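Local coordinates for protein short chain dehydrogenase (PDB 3G1T) that probably catalyses NAD(P)-dependent oxidation or reduction as a member of the short-chain dehydrogenase family, with a Rossmann-type fold, at residues D24-E29 with K218-I223. Residues are numbered along the deposited sequence; the frame is centred on the assembly and turned at random.
Sequences DGIGRE and KTPADI
Pro220 lays its ring against the first turn of helix 25-36, its CB 3.7 Å from Glu29 CB and its CG 4.2 Å from Ile26 CG1. The ring and the Ile26 side chain cross at about a right angle, and the CD1 atoms of Ile26 and Ile223 touch at 4.2 Å. Glu29 packs CB and CG on Pro220 CB and continues over the Pro220-Ala221 peptide. Its CG, anti to the backbone N (chi1 -159°), lies 3.6 Å from Pro220 C; the bend at chi2 (66°) brings CD over Ala221 N, and the carboxylate OE2 is 3.5 Å from Ala221 CB. A water links the Glu29 carboxylate to the Ala221 backbone, accepting from Ala221 N at 3.1 Å and donating weakly to Glu29 OE1. Apart from this link the join is made by van der Waals contact.

The loop that presents Pro220 is folded on itself. Thr219 N gives a hydrogen bond to Asp222 OD2 (2.9 Å), approaching from above the carboxylate plane, and Asp222 N returns one to Thr219 OG1 in an ST motif. Helix 224-231 follows directly and adds Tyr227 against Ile26 and Met224 against Glu29.

Gly25 and Gly27 supply the last two glycines of the family's TGxxxGxG motif, which runs from the end of strand 16-19 into the start of the helix. The contact brings the loop after helix 203-208 onto this first helix, consistent with a place beside the dinucleotide site, as in other short-chain dehydrogenases of Rossmann fold.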
loop_
_atom_site.group_PDB
_atom_site.type_symbol
_atom_site.label_atom_id
_atom_site.label_comp_id
_atom_site.label_asym_id
_atom_site.label_seq_id
_atom_site.Cartn_x
_atom_site.Cartn_y
_atom_site.Cartn_z
ATOM N N ASP A 24 14.999 -20.029 -2.855
ATOM C CA ASP A 24 14.149 -21.055 -3.422
ATOM C C ASP A 24 13.110 -20.420 -4.324
ATOM O O ASP A 24 13.117 -19.189 -4.556
ATOM C CB ASP A 24 13.456 -21.881 -2.308
ATOM C CG ASP A 24 12.750 -21.019 -1.297
ATOM O OD1 ASP A 24 12.132 -19.993 -1.663
ATOM O OD2 ASP A 24 12.800 -21.386 -0.102
ATOM N N GLY A 25 12.266 -21.256 -4.903
ATOM C CA GLY A 25 11.123 -20.788 -5.658
ATOM C C GLY A 25 11.502 -19.946 -6.874
ATOM O O GLY A 25 12.468 -20.241 -7.547
ATOM N N ILE A 26 10.708 -18.910 -7.126
ATOM C CA ILE A 26 10.846 -18.134 -8.344
ATOM C C ILE A 26 12.177 -17.360 -8.309
ATOM O O ILE A 26 12.857 -17.197 -9.346
ATOM C CB ILE A 26 9.649 -17.134 -8.454
ATOM C CG1 ILE A 26 8.367 -17.906 -8.753
ATOM C CG2 ILE A 26 9.920 -16.161 -9.590
ATOM C CD1 ILE A 26 7.107 -17.103 -8.552
ATOM N N GLY A 27 12.548 -16.910 -7.100
ATOM C CA GLY A 27 13.858 -16.176 -6.885
ATOM C C GLY A 27 15.081 -17.021 -7.226
ATOM O O GLY A 27 15.964 -16.625 -7.995
ATOM N N ARG A 28 15.137 -18.228 -6.699
ATOM C CA ARG A 28 16.188 -19.169 -7.110
ATOM C C ARG A 28 16.199 -19.477 -8.624
ATOM O O ARG A 28 17.301 -19.479 -9.255
ATOM C CB ARG A 28 15.988 -20.469 -6.317
ATOM C CG ARG A 28 16.806 -21.610 -6.816
ATOM C CD ARG A 28 16.460 -22.895 -5.996
ATOM N NE ARG A 28 17.335 -23.959 -6.447
ATOM C CZ ARG A 28 17.074 -24.716 -7.513
ATOM N NH1 ARG A 28 15.951 -24.520 -8.208
ATOM N NH2 ARG A 28 17.931 -25.695 -7.881
ATOM N N GLU A 29 15.000 -19.728 -9.208
ATOM C CA GLU A 29 14.849 -19.933 -10.664
ATOM C C GLU A 29 15.375 -18.774 -11.474
ATOM O O GLU A 29 16.094 -18.951 -12.445
ATOM C CB GLU A 29 13.391 -20.183 -11.082
ATOM C CG GLU A 29 13.255 -20.887 -12.433
ATOM C CD GLU A 29 13.807 -22.337 -12.408
ATOM O OE1 GLU A 29 13.800 -22.961 -11.333
ATOM O OE2 GLU A 29 14.212 -22.847 -13.448
ATOM N N LYS A 218 1.885 -24.236 -13.674
ATOM C CA LYS A 218 3.177 -23.977 -14.269
ATOM C C LYS A 218 4.221 -23.871 -13.149
ATOM O O LYS A 218 3.899 -23.416 -12.047
ATOM C CB LYS A 218 3.118 -22.625 -15.058
ATOM C CG LYS A 218 2.088 -22.636 -16.264
ATOM C CD LYS A 218 2.491 -23.617 -17.355
ATOM C CE LYS A 218 1.715 -23.396 -18.717
ATOM N NZ LYS A 218 1.436 -21.983 -19.020
ATOM N N THR A 219 5.451 -24.287 -13.468
ATOM C CA THR A 219 6.565 -24.167 -12.558
ATOM C C THR A 219 7.224 -22.795 -12.758
ATOM O O THR A 219 6.947 -22.075 -13.746
ATOM C CB THR A 219 7.657 -25.152 -12.868
ATOM O OG1 THR A 219 8.027 -24.990 -14.239
ATOM C CG2 THR A 219 7.146 -26.644 -12.635
ATOM N N PRO A 220 8.095 -22.424 -11.802
ATOM C CA PRO A 220 8.945 -21.222 -11.984
ATOM C C PRO A 220 9.728 -21.261 -13.285
ATOM O O PRO A 220 9.804 -20.187 -13.950
ATOM C CB PRO A 220 9.904 -21.293 -10.851
ATOM C CG PRO A 220 9.028 -21.905 -9.691
ATOM C CD PRO A 220 8.354 -23.045 -10.485
ATOM N N ALA A 221 10.232 -22.435 -13.706
ATOM C CA ALA A 221 10.863 -22.509 -15.021
ATOM C C ALA A 221 10.004 -22.086 -16.172
ATOM O O ALA A 221 10.471 -21.335 -17.053
ATOM C CB ALA A 221 11.442 -23.930 -15.295
ATOM N N ASP A 222 8.733 -22.527 -16.175
ATOM C CA ASP A 222 7.783 -22.192 -17.224
ATOM C C ASP A 222 7.558 -20.708 -17.420
ATOM O O ASP A 222 7.334 -20.264 -18.556
ATOM C CB ASP A 222 6.425 -22.834 -16.954
ATOM C CG ASP A 222 6.467 -24.384 -16.990
ATOM O OD1 ASP A 222 7.307 -24.980 -17.676
ATOM O OD2 ASP A 222 5.620 -24.996 -16.304
ATOM N N ILE A 223 7.611 -19.940 -16.337
ATOM C CA ILE A 223 7.271 -18.522 -16.417
ATOM C C ILE A 223 8.466 -17.606 -16.664
ATOM O O ILE A 223 8.317 -16.381 -16.669
ATOM C CB ILE A 223 6.397 -18.055 -15.185
ATOM C CG1 ILE A 223 7.164 -18.141 -13.837
ATOM C CG2 ILE A 223 5.054 -18.825 -15.195
ATOM C CD1 ILE A 223 6.498 -17.339 -12.704
HETATM O O HOH W 1 10.997 -24.759 -11.840
#